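Local coordinates for protein possible glutathione S-transferase (Rhodopseudomonas palustris, PDB 3M8N) that probably conjugates glutathione, through its thiol sulfur, to electrophilic substrates, at residues Y7-S12 / D35-E40; A23-P28 / T80-D85; P56-A61 / L73-V78; H170-D173 / D178-T181. All blocks are in the same frame, centred on the assembly; numbering follows the deposited sequence.

Contact 1: residues Y7-S12 / D35-E40; sequences YSMQRS and DILRGE
Met-9, present as selenomethionine, meets Ile-36 where the end of strand 4-8 runs alongside the loop that follows strand 29-33. This is the tight part of the contact. The selenium lies against the branch point of the isoleucine, 3.4 Å from Met-9 SE to Ile-36 CB, and the two side chains cross at about a right angle. Met-9 reaches there because CG is anti to its backbone N and the next bond is also extended (chi2 180°); a bend at chi3 (136°) then turns CE to Leu-37. A long, unbranched, flexible chain suits this buried spot, whereas the branched Ile-36 offers a broad, stiff surface.

The outer side is looser. The methyl carbon Met-9 CE comes only to 4.4 Å from Leu-37 CG, and Leu-37, largely in solvent, leans on Phe-113 and on Leu-117 of helix 87-117, the latter also touched by Met-9. The carboxylate of Asp-35 stands near the selenium, with OD1 4.2 Å from Met-9 SE. Leu-37 N meets Asp-35 OD1 at 3.1 Å from above the carboxylate plane, closing an Asx turn. Glu-40 OE1 in turn accepts from Asp-35 N at 2.6 Å in a nearly straight bond (171°).

The loop thus fixes its shape with its own polar groups, and its union with Met-9 rests on dispersion and the exclusion of water, forces that depend on close fit rather than on direction.

Contact 2: residues A23-P28 / T80-D85; sequences ALLDAP and TSLAPD
Leu-25 and Leu-82 share one conformation: each sets CG beside its own backbone N (chi1 -68° in Leu-25), and each extends its CD1 away from the backbone. Leu-82 offers this extended methyl, and Leu-25 meets it with the other branch. The two cross obliquely, with Leu-25 CD2 3.7 Å from Leu-82 CD1. Thr-80 differs, for its OG1 takes the crowded position between N and carbonyl carbon (chi1 74°). The threonine meets the same methyl of Leu-25 at about a right angle, 3.8 Å from Thr-80 OG1 to Leu-25 CD2, with CB and CG2 also close by.

Threonine suits this place because it serves two demands. Its carbon atoms join the leucine cluster, and its hydroxyl turns to the backbone: OG1 is hydrogen-bonded to Ala-77 O at the end of helix 69-77 and receives a weak, bent bond from Leu-82 N (3.1 Å to Thr-80 OG1, 133°). A type I turn from Thr-80 to Ala-83 swings Leu-82 round to face Leu-25.

Across the contact, helix 13-24 finishes in a Schellman motif, with Asp-26 at positive phi and exposed. The chain therefore turns away just after presenting Leu-25, which also packs on Leu-76. Leu-24 and Leu-82 both touch Ile-163 of helix 160-169.

The arrangement belongs to the two-domain glutathione S-transferase fold: the first helix of the thioredoxin-like domain rests against the linker that joins this domain to the all-helical one.

Contact 3: residues P56-A61 / L73-V78; sequences PLLETA and LWYLAV
Leu-58 on strand 57-59 faces Tyr-75 and Leu-76 on helix 69-77, as part of the beta-beta-alpha half of a thioredoxin-like fold: the strand pairs with 65-67, and the helix then folds back over the sheet. The cis peptide bond before Pro-56, leading into this strand, is a hallmark of that fold in glutathione S-transferases.

The aliphatic packing centres on one methyl. Leu-58 CD2 lies 3.9 Å from Leu-76 CD2, the two side chains meeting at a slant. Leucine suits both places, since each is buried; Tyr-4 of the adjoining strand 4-8 touches both.

Aromatic packing comes next. Leu-58 CD2 is also 3.8 Å from Tyr-75 CD2, approaching the ring obliquely. A chi1 of -179° swings the Tyr-75 ring out from the helix, opposite its amide nitrogen, towards the strand and brings its hydroxyl near Thr-60. Trp-74 makes a T-shaped (edge-to-face) stack with Trp-74 of the second subunit.

The second subunit supplies a charged partner as well. Arg-87 of that subunit makes a cation-pi contact with the Tyr-75 ring and a hydrogen bond to Tyr-75 O. Tyrosine therefore serves both the sheet and the dimer interface.

At the edge, where strand gives way to loop, the methyl of Thr-60 touches the phenol: Thr-60 CG2 is 3.9 Å from Tyr-75 OH.

Contact 4: residues H170-D173 / D178-T181; sequences HVAD and DLST
A single methyl carries almost the whole contact: CD1 of Leu-179 sits against the methyl of Ala-172 and against the N and CB of Asp-173. Its closest neighbour is a backbone atom, with Leu-179 CD1 3.5 Å from Asp-173 N. The leucine adopts an off-staggered first torsion (chi1 -92°), which may reflect this close fit.

Ala-172 suits its place because it is small: the methyl alone, Ala-172 CB, meets Leu-179 CD1 at 3.8 Å, and the residue can still pack on Ile-108 of helix 87-117. At Asp-173, the side-chain part that touches is the aliphatic one. Asp-173 CB lies 3.8 Å from Leu-179 CD1, so an exposed acidic residue lends a carbon to the apolar patch. Leu-179 also leans on Asn-186 of helix 183-193, and in this way the turn after helix 160-169 is packed against the entry to the next helix.

Polar bonds shape 178-181 from within, and one more reaches it from Tyr-137. Asp-178 OD1 accepts from Ser-180 N at 3.1 Å (162°), forming an Asx turn, and from the hydroxyl of Ser-180, with Ser-180 OG 2.7 Å from Asp-178 OD1. Both donors come from the same face of the carboxylate plane. Asp-178 N is bound by Tyr-137 OH, which ties the turn to helix 129-146.

Two donors on one oxygen would tend to keep Asp-178 ionised and its rotation fixed, so the turn is set by hydrogen bonds while the two segments adhere through apolar contact.

Contacts 1, 2 and 3 all involve the thioredoxin-like domain, whereas contact 4 lies in the helical domain, 25 to 29 Å from each of them between centres. Contacts 2 and 3 are closest, 12 Å between centres, and touch directly: Leu-25 CD1 is 3.5 Å from Leu-76 O. Along the chain, contact 3 is nested inside the loop that contact 2 closes. Contacts 1 and 3 join through neighbouring strands, with a probable hydrogen bond of 3.0 Å from Tyr-7 N to Leu-57 O. The glutathione site is probably near both, for in relatives it lies by the loop after the first strand, here in 7-12, and the residue preceding the cis-proline, here Pro-56.

Contact 1: residues Y7-S12 / D35-E40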
loop_
_atom_site.group_PDB
_atom_site.type_symbol
_atom_site.label_atom_id
_atom_site.label_comp_id
_atom_site.label_asym_id
_atom_site.label_seq_id
_atom_site.Cartn_x
_atom_site.Cartn_y
_atom_site.Cartn_z
ATOM N N TYR A 7 11.587 -7.858 13.709
ATOM C CA TYR A 7 10.644 -7.867 14.799
ATOM C C TYR A 7 9.329 -8.288 14.208
ATOM O O TYR A 7 8.842 -7.687 13.250
ATOM C CB TYR A 7 10.535 -6.490 15.434
ATOM C CG TYR A 7 11.828 -5.988 16.074
ATOM C CD1 TYR A 7 12.026 -6.064 17.446
ATOM C CD2 TYR A 7 12.842 -5.405 15.287
ATOM C CE1 TYR A 7 13.194 -5.591 18.015
ATOM C CE2 TYR A 7 13.991 -4.929 15.830
ATOM C CZ TYR A 7 14.175 -5.034 17.194
ATOM O OH TYR A 7 15.348 -4.554 17.718
ATOM N N SER A 8 8.783 -9.358 14.767
ATOM C CA SER A 8 7.743 -10.138 14.113
ATOM C C SER A 8 6.727 -10.664 15.088
ATOM O O SER A 8 7.047 -11.056 16.152
ATOM C CB SER A 8 8.387 -11.305 13.311
ATOM O OG SER A 8 7.467 -12.203 12.780
HETATM N N MSE A 9 5.479 -10.665 14.703
HETATM C CA MSE A 9 4.509 -11.417 15.417
HETATM C C MSE A 9 4.140 -12.671 14.652
HETATM O O MSE A 9 3.814 -12.641 13.494
HETATM C CB MSE A 9 3.293 -10.548 15.622
HETATM C CG MSE A 9 2.329 -11.108 16.616
HETATM SE SE MSE A 9 0.799 -9.911 16.822
HETATM C CE MSE A 9 -0.581 -11.259 16.808
ATOM N N GLN A 10 4.163 -13.787 15.344
ATOM C CA GLN A 10 4.010 -15.123 14.734
ATOM C C GLN A 10 2.666 -15.281 14.016
ATOM O O GLN A 10 2.617 -15.696 12.883
ATOM C CB GLN A 10 4.294 -16.212 15.800
ATOM C CG GLN A 10 4.365 -17.650 15.322
ATOM C CD GLN A 10 5.524 -17.917 14.350
ATOM O OE1 GLN A 10 6.606 -17.376 14.473
ATOM N NE2 GLN A 10 5.258 -18.707 13.359
ATOM N N ARG A 11 1.592 -14.833 14.642
ATOM C CA ARG A 11 0.243 -15.030 14.100
ATOM C C ARG A 11 -0.268 -13.793 13.375
ATOM O O ARG A 11 -1.393 -13.775 12.927
ATOM C CB ARG A 11 -0.746 -15.480 15.204
ATOM C CG ARG A 11 -0.516 -16.945 15.754
ATOM C CD ARG A 11 -1.462 -17.361 16.916
ATOM N NE ARG A 11 -2.860 -17.230 16.493
ATOM C CZ ARG A 11 -3.690 -18.239 16.209
ATOM N NH1 ARG A 11 -3.282 -19.511 16.334
ATOM N NH2 ARG A 11 -4.942 -17.979 15.809
ATOM N N SER A 12 0.565 -12.773 13.225
ATOM C CA SER A 12 0.224 -11.637 12.391
ATOM C C SER A 12 0.406 -11.878 10.872
ATOM O O SER A 12 1.476 -12.345 10.440
ATOM C CB SER A 12 1.111 -10.511 12.824
ATOM O OG SER A 12 1.081 -9.520 11.884
ATOM N N ASP A 35 4.673 -9.449 20.710
ATOM C CA ASP A 35 3.245 -9.733 20.768
ATOM C C ASP A 35 2.273 -8.522 20.920
ATOM O O ASP A 35 2.004 -8.051 22.022
ATOM C CB ASP A 35 2.959 -10.800 21.821
ATOM C CG ASP A 35 1.550 -11.282 21.764
ATOM O OD1 ASP A 35 0.793 -10.822 20.891
ATOM O OD2 ASP A 35 1.188 -12.107 22.600
ATOM N N ILE A 36 1.706 -8.092 19.795
ATOM C CA ILE A 36 0.766 -6.963 19.717
ATOM C C ILE A 36 -0.323 -7.013 20.775
ATOM O O ILE A 36 -0.675 -5.995 21.369
ATOM C CB ILE A 36 0.135 -6.885 18.287
ATOM C CG1 ILE A 36 1.199 -6.399 17.308
ATOM C CG2 ILE A 36 -1.066 -6.005 18.223
ATOM C CD1 ILE A 36 2.463 -5.870 17.968
ATOM N N LEU A 37 -0.819 -8.217 20.995
ATOM C CA LEU A 37 -1.948 -8.451 21.854
ATOM C C LEU A 37 -1.584 -8.303 23.297
ATOM O O LEU A 37 -2.445 -8.130 24.099
ATOM C CB LEU A 37 -2.556 -9.832 21.612
ATOM C CG LEU A 37 -3.117 -10.147 20.233
ATOM C CD1 LEU A 37 -3.547 -11.584 20.243
ATOM C CD2 LEU A 37 -4.272 -9.226 19.866
ATOM N N ARG A 38 -0.315 -8.351 23.629
ATOM C CA ARG A 38 0.092 -8.042 24.977
ATOM C C ARG A 38 0.755 -6.645 25.138
ATOM O O ARG A 38 1.509 -6.386 26.097
ATOM C CB ARG A 38 0.983 -9.160 25.486
ATOM C CG ARG A 38 0.326 -10.476 25.407
ATOM C CD ARG A 38 1.416 -11.540 25.347
ATOM N NE ARG A 38 1.700 -12.107 26.663
ATOM C CZ ARG A 38 1.120 -13.207 27.160
ATOM N NH1 ARG A 38 0.207 -13.899 26.446
ATOM N NH2 ARG A 38 1.452 -13.606 28.396
ATOM N N GLY A 39 0.472 -5.763 24.181
ATOM C CA GLY A 39 0.918 -4.371 24.194
ATOM C C GLY A 39 2.395 -4.169 23.995
ATOM O O GLY A 39 2.905 -3.112 24.289
ATOM N N GLU A 40 3.068 -5.185 23.466
ATOM C CA GLU A 40 4.496 -5.262 23.475
ATOM C C GLU A 40 5.136 -4.372 22.448
ATOM O O GLU A 40 6.337 -4.075 22.558
ATOM C CB GLU A 40 4.930 -6.684 23.208
ATOM C CG GLU A 40 4.607 -7.615 24.312
ATOM C CD GLU A 40 5.263 -8.990 24.151
ATOM O OE1 GLU A 40 5.844 -9.261 23.076
ATOM O OE2 GLU A 40 5.179 -9.805 25.109
#

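Contact 2: residues A23-P28 / T80-D85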
loop_
_atom_site.group_PDB
_atom_site.type_symbol
_atom_site.label_atom_id
_atom_site.label_comp_id
_atom_site.label_asym_id
_atom_site.label_seq_id
_atom_site.Cartn_x
_atom_site.Cartn_y
_atom_site.Cartn_z
ATOM N N ALA A 23 12.007 -16.660 3.658
ATOM C CA ALA A 23 12.142 -18.090 3.401
ATOM C C ALA A 23 12.348 -18.297 1.932
ATOM O O ALA A 23 13.244 -19.024 1.568
ATOM C CB ALA A 23 10.938 -18.837 3.843
ATOM N N LEU A 24 11.556 -17.629 1.088
ATOM C CA LEU A 24 11.652 -17.873 -0.344
ATOM C C LEU A 24 12.973 -17.411 -0.929
ATOM O O LEU A 24 13.470 -18.030 -1.834
ATOM C CB LEU A 24 10.484 -17.290 -1.093
ATOM C CG LEU A 24 9.148 -17.846 -0.725
ATOM C CD1 LEU A 24 8.124 -17.080 -1.477
ATOM C CD2 LEU A 24 9.099 -19.237 -1.124
ATOM N N LEU A 25 13.523 -16.337 -0.389
ATOM C CA LEU A 25 14.800 -15.763 -0.765
ATOM C C LEU A 25 15.972 -16.509 -0.139
ATOM O O LEU A 25 17.140 -16.264 -0.434
ATOM C CB LEU A 25 14.878 -14.277 -0.354
ATOM C CG LEU A 25 13.935 -13.419 -1.157
ATOM C CD1 LEU A 25 14.017 -11.984 -0.687
ATOM C CD2 LEU A 25 14.246 -13.560 -2.586
ATOM N N ASP A 26 15.638 -17.437 0.731
ATOM C CA ASP A 26 16.576 -18.122 1.519
ATOM C C ASP A 26 17.466 -17.118 2.240
ATOM O O ASP A 26 18.654 -17.312 2.337
ATOM C CB ASP A 26 17.364 -19.087 0.645
ATOM C CG ASP A 26 18.223 -20.021 1.457
ATOM O OD1 ASP A 26 17.852 -20.299 2.629
ATOM O OD2 ASP A 26 19.277 -20.453 0.918
ATOM N N ALA A 27 16.902 -16.055 2.800
ATOM C CA ALA A 27 17.715 -15.010 3.389
ATOM C C ALA A 27 17.890 -15.264 4.869
ATOM O O ALA A 27 16.916 -15.496 5.570
ATOM C CB ALA A 27 17.061 -13.691 3.140
ATOM N N PRO A 28 19.141 -15.221 5.366
ATOM C CA PRO A 28 19.432 -15.390 6.779
ATOM C C PRO A 28 19.075 -14.165 7.658
ATOM O O PRO A 28 19.455 -13.017 7.354
ATOM C CB PRO A 28 20.936 -15.636 6.769
ATOM C CG PRO A 28 21.405 -14.930 5.582
ATOM C CD PRO A 28 20.363 -15.001 4.577
ATOM N N THR A 80 16.434 -9.532 -6.939
ATOM C CA THR A 80 16.194 -10.937 -6.646
ATOM C C THR A 80 15.254 -11.447 -7.666
ATOM O O THR A 80 14.769 -10.698 -8.484
ATOM C CB THR A 80 15.604 -11.250 -5.292
ATOM O OG1 THR A 80 14.235 -10.881 -5.278
ATOM C CG2 THR A 80 16.359 -10.605 -4.155
ATOM N N SER A 81 15.059 -12.751 -7.663
ATOM C CA SER A 81 14.131 -13.380 -8.594
ATOM C C SER A 81 12.661 -13.038 -8.300
ATOM O O SER A 81 11.861 -13.176 -9.178
ATOM C CB SER A 81 14.307 -14.884 -8.595
ATOM O OG SER A 81 14.254 -15.359 -7.274
ATOM N N LEU A 82 12.335 -12.541 -7.099
ATOM C CA LEU A 82 11.005 -11.980 -6.812
ATOM C C LEU A 82 10.679 -10.602 -7.319
ATOM O O LEU A 82 9.539 -10.136 -7.117
ATOM C CB LEU A 82 10.764 -11.969 -5.340
ATOM C CG LEU A 82 10.794 -13.314 -4.662
ATOM C CD1 LEU A 82 10.607 -13.054 -3.157
ATOM C CD2 LEU A 82 9.670 -14.182 -5.208
ATOM N N ALA A 83 11.667 -9.914 -7.916
ATOM C CA ALA A 83 11.490 -8.632 -8.569
ATOM C C ALA A 83 11.436 -8.770 -10.096
ATOM O O ALA A 83 12.302 -9.368 -10.653
ATOM C CB ALA A 83 12.615 -7.622 -8.110
ATOM N N PRO A 84 10.407 -8.249 -10.789
ATOM C CA PRO A 84 10.429 -8.376 -12.262
ATOM C C PRO A 84 11.406 -7.436 -12.941
ATOM O O PRO A 84 12.069 -6.700 -12.253
ATOM C CB PRO A 84 8.998 -8.024 -12.667
ATOM C CG PRO A 84 8.475 -7.296 -11.587
ATOM C CD PRO A 84 9.125 -7.715 -10.323
ATOM N N ASP A 85 11.482 -7.424 -14.264
ATOM C CA ASP A 85 12.579 -6.715 -14.953
ATOM C C ASP A 85 12.240 -5.384 -15.457
ATOM O O ASP A 85 13.011 -4.463 -15.304
ATOM C CB ASP A 85 13.139 -7.494 -16.143
ATOM C CG ASP A 85 13.910 -8.735 -15.708
ATOM O OD1 ASP A 85 14.574 -8.701 -14.643
ATOM O OD2 ASP A 85 13.843 -9.765 -16.405
#

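Contact 3: residues P56-A61 / L73-V78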
loop_
_atom_site.group_PDB
_atom_site.type_symbol
_atom_site.label_atom_id
_atom_site.label_comp_id
_atom_site.label_asym_id
_atom_site.label_seq_id
_atom_site.Cartn_x
_atom_site.Cartn_y
_atom_site.Cartn_z
ATOM N N PRO A 56 5.471 -5.897 11.375
ATOM C CA PRO A 56 6.893 -6.162 11.420
ATOM C C PRO A 56 7.748 -4.895 11.265
ATOM O O PRO A 56 7.270 -3.881 10.769
ATOM C CB PRO A 56 7.091 -7.136 10.258
ATOM C CG PRO A 56 6.097 -6.678 9.222
ATOM C CD PRO A 56 4.919 -6.191 10.031
ATOM N N LEU A 57 8.989 -4.983 11.726
ATOM C CA LEU A 57 9.980 -3.958 11.548
ATOM C C LEU A 57 11.251 -4.631 11.153
ATOM O O LEU A 57 11.656 -5.607 11.769
ATOM C CB LEU A 57 10.194 -3.230 12.856
ATOM C CG LEU A 57 10.681 -1.786 12.880
ATOM C CD1 LEU A 57 9.731 -0.867 12.172
ATOM C CD2 LEU A 57 10.764 -1.394 14.323
ATOM N N LEU A 58 11.873 -4.116 10.099
ATOM C CA LEU A 58 13.135 -4.631 9.637
ATOM C C LEU A 58 14.257 -3.671 9.936
ATOM O O LEU A 58 14.322 -2.633 9.354
ATOM C CB LEU A 58 13.096 -4.839 8.125
ATOM C CG LEU A 58 14.254 -5.538 7.452
ATOM C CD1 LEU A 58 14.185 -6.919 7.881
ATOM C CD2 LEU A 58 14.167 -5.422 5.930
ATOM N N GLU A 59 15.160 -4.048 10.837
ATOM C CA GLU A 59 16.433 -3.312 11.013
ATOM C C GLU A 59 17.373 -3.552 9.887
ATOM O O GLU A 59 17.863 -4.680 9.704
ATOM C CB GLU A 59 17.225 -3.845 12.193
ATOM C CG GLU A 59 16.968 -3.225 13.511
ATOM C CD GLU A 59 18.182 -3.248 14.440
ATOM O OE1 GLU A 59 19.234 -2.668 14.050
ATOM O OE2 GLU A 59 18.041 -3.808 15.569
ATOM N N THR A 60 17.640 -2.506 9.141
ATOM C CA THR A 60 18.770 -2.491 8.232
ATOM C C THR A 60 20.165 -2.265 8.889
ATOM O O THR A 60 20.872 -3.185 9.377
ATOM C CB THR A 60 18.603 -1.331 7.363
ATOM O OG1 THR A 60 17.339 -1.437 6.696
ATOM C CG2 THR A 60 19.788 -1.298 6.396
ATOM N N ALA A 61 20.539 -0.992 8.847
ATOM C CA ALA A 61 21.660 -0.420 9.584
ATOM C C ALA A 61 21.409 -0.577 11.091
ATOM O O ALA A 61 20.297 -0.867 11.483
ATOM C CB ALA A 61 21.771 1.077 9.190
ATOM N N LEU A 73 8.876 -5.888 1.900
ATOM C CA LEU A 73 8.922 -6.867 0.849
ATOM C C LEU A 73 9.666 -6.313 -0.314
ATOM O O LEU A 73 10.514 -6.988 -0.813
ATOM C CB LEU A 73 7.513 -7.361 0.393
ATOM C CG LEU A 73 6.659 -8.262 1.334
ATOM C CD1 LEU A 73 5.348 -8.703 0.692
ATOM C CD2 LEU A 73 7.401 -9.423 1.749
ATOM N N TRP A 74 9.332 -5.099 -0.740
ATOM C CA TRP A 74 10.016 -4.467 -1.844
ATOM C C TRP A 74 11.539 -4.358 -1.624
ATOM O O TRP A 74 12.314 -4.657 -2.528
ATOM C CB TRP A 74 9.406 -3.101 -2.128
ATOM C CG TRP A 74 10.055 -2.440 -3.303
ATOM C CD1 TRP A 74 9.639 -2.486 -4.607
ATOM C CD2 TRP A 74 11.244 -1.639 -3.295
ATOM N NE1 TRP A 74 10.472 -1.771 -5.394
ATOM C CE2 TRP A 74 11.471 -1.226 -4.625
ATOM C CE3 TRP A 74 12.119 -1.176 -2.273
ATOM C CZ2 TRP A 74 12.609 -0.387 -4.995
ATOM C CZ3 TRP A 74 13.240 -0.350 -2.623
ATOM C CH2 TRP A 74 13.473 0.020 -3.991
ATOM N N TYR A 75 11.918 -3.921 -0.435
ATOM C CA TYR A 75 13.265 -3.755 -0.064
ATOM C C TYR A 75 14.052 -5.062 -0.190
ATOM O O TYR A 75 15.173 -5.091 -0.637
ATOM C CB TYR A 75 13.367 -3.215 1.361
ATOM C CG TYR A 75 14.824 -3.005 1.786
ATOM C CD1 TYR A 75 15.615 -1.975 1.236
ATOM C CD2 TYR A 75 15.440 -3.861 2.663
ATOM C CE1 TYR A 75 16.946 -1.783 1.608
ATOM C CE2 TYR A 75 16.791 -3.683 2.994
ATOM C CZ TYR A 75 17.507 -2.626 2.482
ATOM O OH TYR A 75 18.802 -2.445 2.803
ATOM N N LEU A 76 13.460 -6.138 0.268
ATOM C CA LEU A 76 14.135 -7.404 0.314
ATOM C C LEU A 76 14.286 -7.990 -1.095
ATOM O O LEU A 76 15.209 -8.734 -1.343
ATOM C CB LEU A 76 13.402 -8.370 1.241
ATOM C CG LEU A 76 13.315 -8.091 2.705
ATOM C CD1 LEU A 76 12.232 -9.014 3.294
ATOM C CD2 LEU A 76 14.675 -8.346 3.350
ATOM N N ALA A 77 13.421 -7.603 -2.014
ATOM C CA ALA A 77 13.321 -8.219 -3.298
ATOM C C ALA A 77 14.049 -7.576 -4.405
ATOM O O ALA A 77 14.121 -8.152 -5.435
ATOM C CB ALA A 77 11.868 -8.350 -3.705
ATOM N N VAL A 78 14.572 -6.369 -4.220
ATOM C CA VAL A 78 15.263 -5.677 -5.270
ATOM C C VAL A 78 16.425 -6.591 -5.644
ATOM O O VAL A 78 17.087 -7.142 -4.787
ATOM C CB VAL A 78 15.803 -4.322 -4.719
ATOM C CG1 VAL A 78 16.813 -3.701 -5.652
ATOM C CG2 VAL A 78 14.704 -3.376 -4.418
#

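Contact 4: residues H170-D173 / D178-T181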
loop_
_atom_site.group_PDB
_atom_site.type_symbol
_atom_site.label_atom_id
_atom_site.label_comp_id
_atom_site.label_asym_id
_atom_site.label_seq_id
_atom_site.Cartn_x
_atom_site.Cartn_y
_atom_site.Cartn_z
ATOM N N HIS A 170 -4.868 -16.210 2.319
ATOM C CA HIS A 170 -4.783 -17.594 2.624
ATOM C C HIS A 170 -5.496 -17.941 3.900
ATOM O O HIS A 170 -5.760 -19.119 4.158
ATOM C CB HIS A 170 -3.333 -18.067 2.682
ATOM C CG HIS A 170 -2.701 -17.944 4.026
ATOM N ND1 HIS A 170 -2.283 -16.743 4.549
ATOM C CD2 HIS A 170 -2.385 -18.878 4.947
ATOM C CE1 HIS A 170 -1.767 -16.935 5.744
ATOM N NE2 HIS A 170 -1.804 -18.226 6.007
ATOM N N VAL A 171 -5.802 -16.955 4.709
ATOM C CA VAL A 171 -6.571 -17.250 5.908
ATOM C C VAL A 171 -8.050 -16.869 5.788
ATOM O O VAL A 171 -8.772 -17.022 6.738
ATOM C CB VAL A 171 -6.016 -16.554 7.165
ATOM C CG1 VAL A 171 -4.751 -17.148 7.616
ATOM C CG2 VAL A 171 -5.845 -15.061 6.947
ATOM N N ALA A 172 -8.498 -16.386 4.640
ATOM C CA ALA A 172 -9.849 -15.875 4.494
ATOM C C ALA A 172 -10.935 -16.894 4.855
ATOM O O ALA A 172 -11.745 -16.604 5.695
ATOM C CB ALA A 172 -10.073 -15.341 3.140
ATOM N N ASP A 173 -10.930 -18.077 4.248
ATOM C CA ASP A 173 -11.862 -19.169 4.603
ATOM C C ASP A 173 -11.862 -19.559 6.099
ATOM O O ASP A 173 -12.776 -20.224 6.556
ATOM C CB ASP A 173 -11.680 -20.421 3.685
ATOM C CG ASP A 173 -10.361 -21.220 3.967
ATOM O OD1 ASP A 173 -9.560 -21.431 3.031
ATOM O OD2 ASP A 173 -10.097 -21.662 5.107
ATOM N N ASP A 178 -16.055 -17.697 2.278
ATOM C CA ASP A 178 -16.258 -19.003 1.699
ATOM C C ASP A 178 -15.664 -18.864 0.341
ATOM O O ASP A 178 -16.133 -18.073 -0.477
ATOM C CB ASP A 178 -17.775 -19.366 1.689
ATOM C CG ASP A 178 -18.149 -20.580 0.786
ATOM O OD1 ASP A 178 -17.279 -21.410 0.404
ATOM O OD2 ASP A 178 -19.368 -20.703 0.481
ATOM N N LEU A 179 -14.611 -19.644 0.120
ATOM C CA LEU A 179 -13.822 -19.507 -1.083
ATOM C C LEU A 179 -14.187 -20.473 -2.211
ATOM O O LEU A 179 -13.529 -20.498 -3.261
ATOM C CB LEU A 179 -12.343 -19.566 -0.702
ATOM C CG LEU A 179 -11.772 -18.159 -0.439
ATOM C CD1 LEU A 179 -12.086 -17.727 0.990
ATOM C CD2 LEU A 179 -10.258 -18.109 -0.683
ATOM N N SER A 180 -15.266 -21.235 -2.010
ATOM C CA SER A 180 -15.685 -22.243 -2.983
ATOM C C SER A 180 -16.069 -21.639 -4.320
ATOM O O SER A 180 -15.917 -22.221 -5.342
ATOM C CB SER A 180 -16.771 -23.136 -2.401
ATOM O OG SER A 180 -17.894 -22.379 -1.999
ATOM N N THR A 181 -16.470 -20.404 -4.316
ATOM C CA THR A 181 -16.898 -19.696 -5.506
ATOM C C THR A 181 -15.710 -19.043 -6.307
ATOM O O THR A 181 -15.902 -18.363 -7.343
ATOM C CB THR A 181 -17.977 -18.677 -5.001
ATOM O OG1 THR A 181 -17.849 -17.409 -5.668
ATOM C CG2 THR A 181 -17.854 -18.473 -3.371
#